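Local coordinates for protein imidazoleglycerol-phosphate dehydratase (Staphylococcus aureus subsp. aureus, PDB 2AE8) that catalyses the manganese-dependent dehydration of D-erythro-1-(imidazol-4-yl)glycerol 3-phosphate to 3-(imidazol-4-yl)-2-oxopropyl phosphate, the sixth step of histidine biosynthesis, at residues Q42-D50 against I97-M108; T128-R139 against R173-G184. All coordinates share one frame; numbering follows the deposited sequence.

Contact 1: Q42-D50 against I97-M108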
loop_
_atom_site.group_PDB
_atom_site.type_symbol
_atom_site.label_atom_id
_atom_site.label_comp_id
_atom_site.label_asym_id
_atom_site.label_seq_id
_atom_site.Cartn_x
_atom_site.Cartn_y
_atom_site.Cartn_z
ATOM N N GLN B 42 8.682 -10.670 -54.962
ATOM C CA GLN B 42 8.349 -10.366 -56.362
ATOM C C GLN B 42 7.152 -9.423 -56.448
ATOM O O GLN B 42 6.002 -9.870 -56.515
ATOM C CB GLN B 42 8.049 -11.651 -57.166
ATOM C CG GLN B 42 8.618 -12.944 -56.587
ATOM C CD GLN B 42 10.097 -12.860 -56.299
ATOM O OE1 GLN B 42 10.810 -12.038 -56.885
ATOM N NE2 GLN B 42 10.575 -13.713 -55.386
ATOM N N LEU B 43 7.430 -8.124 -56.454
ATOM C CA LEU B 43 6.387 -7.107 -56.440
ATOM C C LEU B 43 6.482 -6.197 -57.656
ATOM O O LEU B 43 7.570 -5.804 -58.066
ATOM C CB LEU B 43 6.508 -6.230 -55.191
ATOM C CG LEU B 43 6.018 -6.560 -53.781
ATOM C CD1 LEU B 43 6.428 -7.923 -53.304
ATOM C CD2 LEU B 43 6.606 -5.498 -52.865
ATOM N N ASN B 44 5.326 -5.847 -58.203
ATOM C CA ASN B 44 5.236 -4.822 -59.227
ATOM C C ASN B 44 4.170 -3.827 -58.801
ATOM O O ASN B 44 2.997 -4.184 -58.668
ATOM C CB ASN B 44 4.899 -5.450 -60.578
ATOM C CG ASN B 44 5.079 -4.487 -61.740
ATOM O OD1 ASN B 44 5.426 -3.315 -61.561
ATOM N ND2 ASN B 44 4.830 -4.983 -62.950
ATOM N N ILE B 45 4.585 -2.589 -58.561
ATOM C CA ILE B 45 3.684 -1.605 -57.977
ATOM C C ILE B 45 3.770 -0.269 -58.686
ATOM O O ILE B 45 4.858 0.200 -58.998
ATOM C CB ILE B 45 3.965 -1.408 -56.454
ATOM C CG1 ILE B 45 3.810 -2.739 -55.718
ATOM C CG2 ILE B 45 3.056 -0.330 -55.857
ATOM C CD1 ILE B 45 4.314 -2.755 -54.278
ATOM N N SER B 46 2.609 0.331 -58.926
ATOM C CA SER B 46 2.535 1.691 -59.407
ATOM C C SER B 46 1.555 2.466 -58.563
ATOM O O SER B 46 0.543 1.924 -58.128
ATOM C CB SER B 46 2.077 1.744 -60.876
ATOM O OG SER B 46 0.735 1.289 -61.013
ATOM N N ILE B 47 1.851 3.746 -58.381
ATOM C CA ILE B 47 0.962 4.673 -57.717
ATOM C C ILE B 47 0.758 5.911 -58.604
ATOM O O ILE B 47 1.669 6.311 -59.327
ATOM C CB ILE B 47 1.516 5.052 -56.312
ATOM C CG1 ILE B 47 0.441 5.738 -55.459
ATOM C CG2 ILE B 47 2.797 5.894 -56.416
ATOM C CD1 ILE B 47 0.756 5.724 -53.954
ATOM N N SER B 48 -0.428 6.508 -58.538
ATOM C CA SER B 48 -0.725 7.718 -59.306
ATOM C C SER B 48 -1.749 8.601 -58.608
ATOM O O SER B 48 -2.703 8.090 -58.022
ATOM C CB SER B 48 -1.236 7.344 -60.701
ATOM O OG SER B 48 -1.306 8.490 -61.515
ATOM N N ASP B 49 -1.565 9.921 -58.697
ATOM C CA ASP B 49 -2.512 10.881 -58.113
ATOM C C ASP B 49 -3.578 11.300 -59.122
ATOM O O ASP B 49 -3.879 12.486 -59.280
ATOM C CB ASP B 49 -1.795 12.116 -57.529
ATOM C CG ASP B 49 -2.674 12.906 -56.527
ATOM O OD1 ASP B 49 -3.876 12.586 -56.379
ATOM O OD2 ASP B 49 -2.157 13.847 -55.872
ATOM N N ASP B 50 -4.132 10.324 -59.823
ATOM C CA ASP B 50 -5.266 10.574 -60.691
ATOM C C ASP B 50 -6.438 9.757 -60.158
ATOM O O ASP B 50 -6.453 9.390 -58.967
ATOM C CB ASP B 50 -4.929 10.242 -62.154
ATOM C CG ASP B 50 -4.710 8.757 -62.400
ATOM O OD1 ASP B 50 -4.900 7.937 -61.467
ATOM O OD2 ASP B 50 -4.356 8.401 -63.549
ATOM N N ILE B 97 5.798 -4.403 -49.539
ATOM C CA ILE B 97 4.783 -3.523 -50.105
ATOM C C ILE B 97 4.816 -2.119 -49.452
ATOM O O ILE B 97 4.729 -1.087 -50.133
ATOM C CB ILE B 97 3.376 -4.183 -50.041
ATOM C CG1 ILE B 97 3.333 -5.394 -50.993
ATOM C CG2 ILE B 97 2.288 -3.175 -50.355
ATOM C CD1 ILE B 97 2.047 -6.147 -51.000
ATOM N N GLY B 98 4.955 -2.082 -48.130
ATOM C CA GLY B 98 5.053 -0.794 -47.416
ATOM C C GLY B 98 6.275 0.012 -47.819
ATOM O O GLY B 98 6.198 1.233 -47.996
ATOM N N ILE B 99 7.406 -0.667 -47.949
ATOM C CA ILE B 99 8.655 -0.022 -48.344
ATOM C C ILE B 99 8.523 0.626 -49.761
ATOM O O ILE B 99 8.878 1.794 -49.964
ATOM C CB ILE B 99 9.809 -1.035 -48.323
ATOM C CG1 ILE B 99 10.239 -1.359 -46.881
ATOM C CG2 ILE B 99 11.007 -0.536 -49.174
ATOM C CD1 ILE B 99 11.225 -2.543 -46.785
ATOM N N VAL B 100 7.976 -0.134 -50.705
ATOM C CA VAL B 100 7.824 0.340 -52.094
ATOM C C VAL B 100 6.846 1.491 -52.188
ATOM O O VAL B 100 7.124 2.480 -52.871
ATOM C CB VAL B 100 7.416 -0.803 -53.040
ATOM C CG1 VAL B 100 7.059 -0.263 -54.462
ATOM C CG2 VAL B 100 8.540 -1.833 -53.122
ATOM N N ILE B 101 5.709 1.377 -51.501
ATOM C CA ILE B 101 4.743 2.471 -51.450
ATOM C C ILE B 101 5.386 3.720 -50.864
ATOM O O ILE B 101 5.193 4.806 -51.391
ATOM C CB ILE B 101 3.440 2.093 -50.704
ATOM C CG1 ILE B 101 2.663 1.039 -51.503
ATOM C CG2 ILE B 101 2.567 3.316 -50.487
ATOM C CD1 ILE B 101 1.442 0.491 -50.800
ATOM N N GLY B 102 6.161 3.573 -49.789
ATOM C CA GLY B 102 6.853 4.725 -49.202
ATOM C C GLY B 102 7.818 5.373 -50.193
ATOM O O GLY B 102 7.856 6.602 -50.315
ATOM N N GLN B 103 8.588 4.540 -50.893
ATOM C CA GLN B 103 9.579 5.006 -51.868
ATOM C C GLN B 103 8.912 5.720 -53.054
ATOM O O GLN B 103 9.385 6.771 -53.504
ATOM C CB GLN B 103 10.432 3.831 -52.373
ATOM C CG GLN B 103 11.507 3.378 -51.378
ATOM C CD GLN B 103 12.185 2.073 -51.772
ATOM O OE1 GLN B 103 11.695 1.321 -52.619
ATOM N NE2 GLN B 103 13.294 1.786 -51.133
ATOM N N LEU B 104 7.809 5.163 -53.543
ATOM C CA LEU B 104 7.068 5.793 -54.642
ATOM C C LEU B 104 6.428 7.093 -54.192
ATOM O O LEU B 104 6.410 8.086 -54.940
ATOM C CB LEU B 104 6.029 4.830 -55.222
ATOM C CG LEU B 104 6.634 3.589 -55.881
ATOM C CD1 LEU B 104 5.508 2.634 -56.277
ATOM C CD2 LEU B 104 7.547 3.944 -57.094
ATOM N N LEU B 105 5.941 7.118 -52.947
ATOM C CA LEU B 105 5.390 8.354 -52.398
ATOM C C LEU B 105 6.441 9.449 -52.367
ATOM O O LEU B 105 6.149 10.606 -52.688
ATOM C CB LEU B 105 4.777 8.147 -51.002
ATOM C CG LEU B 105 3.381 7.518 -50.949
ATOM C CD1 LEU B 105 2.920 7.284 -49.470
ATOM C CD2 LEU B 105 2.387 8.390 -51.691
ATOM N N LEU B 106 7.661 9.086 -51.982
ATOM C CA LEU B 106 8.743 10.070 -51.921
ATOM C C LEU B 106 8.994 10.637 -53.326
ATOM O O LEU B 106 9.091 11.848 -53.499
ATOM C CB LEU B 106 10.020 9.472 -51.328
ATOM C CG LEU B 106 11.213 10.437 -51.211
ATOM C CD1 LEU B 106 10.861 11.743 -50.461
ATOM C CD2 LEU B 106 12.411 9.762 -50.582
ATOM N N GLU B 107 9.044 9.759 -54.325
ATOM C CA GLU B 107 9.187 10.213 -55.719
ATOM C C GLU B 107 8.095 11.189 -56.102
ATOM O O GLU B 107 8.383 12.267 -56.617
ATOM C CB GLU B 107 9.245 9.025 -56.685
ATOM C CG GLU B 107 10.548 8.248 -56.553
ATOM C CD GLU B 107 11.752 9.166 -56.328
ATOM O OE1 GLU B 107 11.961 10.097 -57.148
ATOM O OE2 GLU B 107 12.488 8.961 -55.328
HETATM N N MSE B 108 6.851 10.848 -55.769
HETATM C CA MSE B 108 5.707 11.735 -55.986
HETATM C C MSE B 108 5.824 13.083 -55.271
HETATM O O MSE B 108 5.480 14.148 -55.835
HETATM C CB MSE B 108 4.417 11.039 -55.558
HETATM C CG MSE B 108 3.194 11.905 -55.710
HETATM SE SE MSE B 108 1.591 11.033 -55.095
HETATM C CE MSE B 108 1.666 9.402 -56.196
#
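Ile47 reaches from the strand onto the turns of the helix around Leu104 and Met108 and carries the largest share of the contact. Its branch methyl CG2 lies 3.6 Å from Leu104 CB, the two side chains sliding past each other in opposite directions, and 3.7 Å from CE of Met108, a selenomethionine. With CG1 anti to the backbone N (chi1 -166°), the longer arm of Ile47 reaches Leu105, its CD1 3.9 Å from Leu105 CD2, crossing that side chain at about a right angle. Met108 is extended as far as SE and then bends at chi3 (-56°), which brings CE back across Ile47 and close to the backbone at Asp49.

Two residues earlier, Ile45 straddles a helical turn: its CD1 touches Val100 CG1 at 3.7 Å, while its CG2 sits 3.9 Å from Leu104 CD1. At the strand's start, Leu43 CD2 packs on Ile97 CG1 at 3.8 Å, the side chains again roughly perpendicular.

No hydrogen bond joins the segments; the interface is almost wholly apolar, with Asp49 only at its margin, and buries 509 Å². The segment axes approach to 8.9 Å and run in the same general sense, 37° apart, so that Leu43, Ile45 and Ile47 meet Ile97, Val100, Leu104 and Met108 in order. Strands 31-36 and 77-82 flank strand 43-48 through backbone bonds, and Leu105 also touches Val168 of helix 159-171. This is the helix-on-sheet packing of an alpha/beta sandwich half-domain, made by the helix that bears the metal ligands His91, His92 and Glu95.

Contact 2: T128-R139 against R173-G184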
loop_
_atom_site.group_PDB
_atom_site.type_symbol
_atom_site.label_atom_id
_atom_site.label_comp_id
_atom_site.label_asym_id
_atom_site.label_seq_id
_atom_site.Cartn_x
_atom_site.Cartn_y
_atom_site.Cartn_z
ATOM N N THR B 128 -14.611 2.591 -31.931
ATOM C CA THR B 128 -13.221 3.016 -32.124
ATOM C C THR B 128 -13.163 4.461 -32.570
ATOM O O THR B 128 -14.044 4.923 -33.308
ATOM C CB THR B 128 -12.546 2.143 -33.195
ATOM O OG1 THR B 128 -12.323 0.845 -32.653
ATOM C CG2 THR B 128 -11.193 2.726 -33.646
ATOM N N LEU B 129 -12.128 5.170 -32.131
ATOM C CA LEU B 129 -11.809 6.484 -32.682
ATOM C C LEU B 129 -10.298 6.552 -32.905
ATOM O O LEU B 129 -9.530 6.275 -31.980
ATOM C CB LEU B 129 -12.263 7.609 -31.740
ATOM C CG LEU B 129 -11.948 9.047 -32.182
ATOM C CD1 LEU B 129 -12.777 9.467 -33.417
ATOM C CD2 LEU B 129 -12.196 9.996 -31.034
ATOM N N ALA B 130 -9.873 6.869 -34.129
ATOM C CA ALA B 130 -8.461 7.077 -34.395
ATOM C C ALA B 130 -8.170 8.484 -34.884
ATOM O O ALA B 130 -9.012 9.111 -35.564
ATOM C CB ALA B 130 -7.927 6.041 -35.382
ATOM N N ARG B 131 -6.984 8.977 -34.529
ATOM C CA ARG B 131 -6.471 10.233 -35.065
ATOM C C ARG B 131 -5.137 9.965 -35.729
ATOM O O ARG B 131 -4.261 9.321 -35.147
ATOM C CB ARG B 131 -6.280 11.302 -33.982
ATOM C CG ARG B 131 -5.572 12.570 -34.491
ATOM C CD ARG B 131 -5.198 13.530 -33.374
ATOM N NE ARG B 131 -4.196 12.947 -32.481
ATOM C CZ ARG B 131 -4.344 12.843 -31.163
ATOM N NH1 ARG B 131 -5.455 13.292 -30.580
ATOM N NH2 ARG B 131 -3.378 12.292 -30.434
ATOM N N VAL B 132 -4.971 10.480 -36.943
ATOM C CA VAL B 132 -3.665 10.424 -37.604
ATOM C C VAL B 132 -3.277 11.821 -38.055
ATOM O O VAL B 132 -4.098 12.545 -38.631
ATOM C CB VAL B 132 -3.631 9.427 -38.757
ATOM C CG1 VAL B 132 -2.264 9.460 -39.438
ATOM C CG2 VAL B 132 -3.943 8.000 -38.229
ATOM N N VAL B 133 -2.029 12.178 -37.770
ATOM C CA VAL B 133 -1.448 13.474 -38.103
ATOM C C VAL B 133 -0.271 13.187 -39.018
ATOM O O VAL B 133 0.624 12.439 -38.641
ATOM C CB VAL B 133 -0.925 14.223 -36.825
ATOM C CG1 VAL B 133 -0.203 15.510 -37.210
ATOM C CG2 VAL B 133 -2.085 14.526 -35.853
ATOM N N VAL B 134 -0.277 13.755 -40.225
ATOM C CA VAL B 134 0.910 13.645 -41.094
ATOM C C VAL B 134 1.499 14.983 -41.503
ATOM O O VAL B 134 0.779 15.963 -41.726
ATOM C CB VAL B 134 0.798 12.622 -42.310
ATOM C CG1 VAL B 134 -0.428 11.724 -42.270
ATOM C CG2 VAL B 134 1.062 13.268 -43.700
ATOM N N ASP B 135 2.821 15.024 -41.532
ATOM C CA ASP B 135 3.544 16.182 -41.993
ATOM C C ASP B 135 4.490 15.685 -43.076
ATOM O O ASP B 135 5.392 14.885 -42.797
ATOM C CB ASP B 135 4.316 16.832 -40.835
ATOM C CG ASP B 135 5.191 18.010 -41.281
ATOM O OD1 ASP B 135 5.186 18.351 -42.484
ATOM O OD2 ASP B 135 5.895 18.590 -40.420
ATOM N N ILE B 136 4.266 16.138 -44.314
ATOM C CA ILE B 136 5.230 15.882 -45.398
ATOM C C ILE B 136 6.428 16.801 -45.137
ATOM O O ILE B 136 6.552 17.873 -45.729
ATOM C CB ILE B 136 4.610 16.125 -46.796
ATOM C CG1 ILE B 136 3.330 15.298 -46.974
ATOM C CG2 ILE B 136 5.613 15.788 -47.900
ATOM C CD1 ILE B 136 2.539 15.629 -48.278
ATOM N N SER B 137 7.293 16.375 -44.218
ATOM C CA SER B 137 8.344 17.210 -43.663
ATOM C C SER B 137 9.721 16.915 -44.234
ATOM O O SER B 137 10.634 17.744 -44.137
ATOM C CB SER B 137 8.422 16.971 -42.156
ATOM O OG SER B 137 8.725 15.610 -41.926
ATOM N N GLY B 138 9.891 15.718 -44.774
ATOM C CA GLY B 138 11.222 15.237 -45.145
ATOM C C GLY B 138 12.013 14.650 -43.984
ATOM O O GLY B 138 13.119 14.163 -44.185
ATOM N N ARG B 139 11.449 14.689 -42.772
ATOM C CA ARG B 139 12.080 14.063 -41.599
ATOM C C ARG B 139 11.359 12.748 -41.275
ATOM O O ARG B 139 10.245 12.769 -40.755
ATOM C CB ARG B 139 12.014 15.004 -40.386
ATOM C CG ARG B 139 12.796 16.308 -40.526
ATOM C CD ARG B 139 12.642 17.157 -39.247
ATOM N NE ARG B 139 11.302 17.732 -39.127
ATOM C CZ ARG B 139 10.983 18.962 -39.529
ATOM N NH1 ARG B 139 11.909 19.735 -40.096
ATOM N NH2 ARG B 139 9.744 19.426 -39.378
ATOM N N ARG B 173 9.552 9.480 -46.088
ATOM C CA ARG B 173 10.100 10.622 -45.326
ATOM C C ARG B 173 9.003 11.543 -44.789
ATOM O O ARG B 173 9.106 12.786 -44.886
ATOM C CB ARG B 173 11.137 11.423 -46.148
ATOM C CG ARG B 173 12.222 10.553 -46.798
ATOM C CD ARG B 173 13.339 11.402 -47.399
ATOM N NE ARG B 173 13.998 12.207 -46.378
ATOM C CZ ARG B 173 14.991 11.769 -45.615
ATOM N NH1 ARG B 173 15.449 10.537 -45.779
ATOM N NH2 ARG B 173 15.517 12.561 -44.682
ATOM N N LEU B 174 7.947 10.935 -44.241
ATOM C CA LEU B 174 6.888 11.675 -43.539
ATOM C C LEU B 174 7.152 11.664 -42.040
ATOM O O LEU B 174 7.789 10.745 -41.527
ATOM C CB LEU B 174 5.501 11.033 -43.767
ATOM C CG LEU B 174 5.115 10.658 -45.201
ATOM C CD1 LEU B 174 3.842 9.803 -45.205
ATOM C CD2 LEU B 174 4.937 11.913 -46.067
ATOM N N THR B 175 6.679 12.693 -41.346
ATOM C CA THR B 175 6.539 12.617 -39.890
ATOM C C THR B 175 5.064 12.282 -39.660
ATOM O O THR B 175 4.176 13.001 -40.154
ATOM C CB THR B 175 6.906 13.944 -39.196
ATOM O OG1 THR B 175 8.266 14.279 -39.500
ATOM C CG2 THR B 175 6.767 13.816 -37.676
ATOM N N THR B 176 4.793 11.192 -38.950
ATOM C CA THR B 176 3.401 10.739 -38.760
ATOM C C THR B 176 3.154 10.307 -37.313
ATOM O O THR B 176 3.960 9.576 -36.752
ATOM C CB THR B 176 3.062 9.584 -39.738
ATOM O OG1 THR B 176 3.161 10.068 -41.088
ATOM C CG2 THR B 176 1.643 9.036 -39.508
ATOM N N HIS B 177 2.057 10.791 -36.720
ATOM C CA HIS B 177 1.602 10.313 -35.411
ATOM C C HIS B 177 0.271 9.596 -35.588
ATOM O O HIS B 177 -0.703 10.190 -36.055
ATOM C CB HIS B 177 1.461 11.477 -34.415
ATOM C CG HIS B 177 2.780 11.986 -33.889
ATOM N ND1 HIS B 177 3.084 12.014 -32.546
ATOM C CD2 HIS B 177 3.876 12.464 -34.529
ATOM C CE1 HIS B 177 4.310 12.479 -32.377
ATOM N NE2 HIS B 177 4.808 12.771 -33.566
ATOM N N ILE B 178 0.243 8.321 -35.201
ATOM C CA ILE B 178 -0.977 7.524 -35.217
ATOM C C ILE B 178 -1.406 7.251 -33.770
ATOM O O ILE B 178 -0.615 6.738 -32.967
ATOM C CB ILE B 178 -0.757 6.190 -35.974
ATOM C CG1 ILE B 178 -0.502 6.468 -37.476
ATOM C CG2 ILE B 178 -1.936 5.238 -35.741
ATOM C CD1 ILE B 178 -0.167 5.248 -38.299
ATOM N N ASP B 179 -2.652 7.594 -33.454
ATOM C CA ASP B 179 -3.177 7.452 -32.093
ATOM C C ASP B 179 -4.548 6.780 -32.130
ATOM O O ASP B 179 -5.470 7.277 -32.782
ATOM C CB ASP B 179 -3.332 8.829 -31.422
ATOM C CG ASP B 179 -2.019 9.378 -30.865
ATOM O OD1 ASP B 179 -1.547 8.829 -29.844
ATOM O OD2 ASP B 179 -1.467 10.380 -31.408
ATOM N N LEU B 180 -4.678 5.662 -31.425
ATOM C CA LEU B 180 -5.967 5.051 -31.212
ATOM C C LEU B 180 -6.507 5.678 -29.951
ATOM O O LEU B 180 -6.036 5.362 -28.856
ATOM C CB LEU B 180 -5.801 3.550 -30.973
ATOM C CG LEU B 180 -6.608 2.520 -31.758
ATOM C CD1 LEU B 180 -6.677 1.204 -30.950
ATOM C CD2 LEU B 180 -7.979 2.994 -32.201
ATOM N N ILE B 181 -7.484 6.566 -30.080
ATOM C CA ILE B 181 -8.014 7.274 -28.909
ATOM C C ILE B 181 -8.853 6.334 -28.044
ATOM O O ILE B 181 -8.771 6.371 -26.824
ATOM C CB ILE B 181 -8.793 8.544 -29.302
ATOM C CG1 ILE B 181 -7.810 9.542 -29.946
ATOM C CG2 ILE B 181 -9.501 9.144 -28.073
ATOM C CD1 ILE B 181 -8.461 10.457 -30.888
ATOM N N ARG B 182 -9.643 5.484 -28.697
ATOM C CA ARG B 182 -10.341 4.386 -28.034
ATOM C C ARG B 182 -10.572 3.273 -29.051
ATOM O O ARG B 182 -10.591 3.529 -30.251
ATOM C CB ARG B 182 -11.648 4.846 -27.369
ATOM C CG ARG B 182 -12.674 5.515 -28.294
ATOM C CD ARG B 182 -13.942 5.917 -27.496
ATOM N NE ARG B 182 -13.560 6.878 -26.461
ATOM C CZ ARG B 182 -13.587 8.194 -26.610
ATOM N NH1 ARG B 182 -14.050 8.745 -27.735
ATOM N NH2 ARG B 182 -13.165 8.959 -25.616
ATOM N N GLY B 183 -10.698 2.037 -28.582
ATOM C CA GLY B 183 -10.915 0.920 -29.479
ATOM C C GLY B 183 -11.882 -0.062 -28.871
ATOM O O GLY B 183 -12.710 0.300 -28.031
ATOM N N GLY B 184 -11.759 -1.317 -29.277
ATOM C CA GLY B 184 -12.654 -2.370 -28.804
ATOM C C GLY B 184 -12.668 -3.531 -29.780
ATOM O O GLY B 184 -12.421 -4.663 -29.389
HETATM O O HOH W 1 -2.099 11.499 -33.700
HETATM O O HOH W 2 9.657 15.885 -37.780
#
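An antiparallel ladder joins the two central strands of the sheet 118-125, 128-135, 175-182, 141-145, the segments running at 176° to each other. Paired backbone bonds link Arg131 with Asp179, Val133 with His177 and Asp135 with Thr175. Near the start of strand 128-135, in a classic beta bulge, Leu129 O accepts from both Ile181 N, at 2.8 Å, and, weakly, Arg182 N.

On the Arg131 face, a bend at chi3 (65°) brings the guanidinium alongside Asp179, and Arg131 NH2 forms a salt bridge to Asp179 OD2 at 2.9 Å, its hydrogen bond weak. The planes stand 66° apart, and NH2 makes the one direct bond; a water in the guanidinium plane accepts from Arg131 NE at 2.8 Å and lies close to Asp179 OD2. Asp179 OD1 turns to Arg182 of a neighbouring subunit. On the opposite face, covered by helix 186-205, Val132 CG2 packs on Ile178 CG1 at 3.8 Å.

Thr175 OG1 receives Ser137 OG (2.8 Å) and donates to Arg139 O (2.8 Å); Ser137 OG also accepts from Arg139 N, an ST turn. These bonds hold the loop of Arg139, a probable substrate ligand packed on Glu95 of another subunit near a bound magnesium, consistent with an active site shared between subunits.

Contact 1 closes before contact 2 opens along the chain, and their centres lie about 20 Å apart on opposite sides of the chain's centre. Each belongs to its own four-stranded mixed sheet, and the same strand order in both, 1-2-4-3, is topological evidence for the duplicated half-domain. Strand 43-48 holds the same second place in its sheet as strand 128-135 does in the other. Contact 1 ties the first sheet to helix 90-111, whereas contact 2 is internal to the second sheet. They meet where Leu106 CD2 packs on Arg173 CD at 3.7 Å, joining helix 90-111 to the residue that leads into strand 175-182, so the two half-domains abut there.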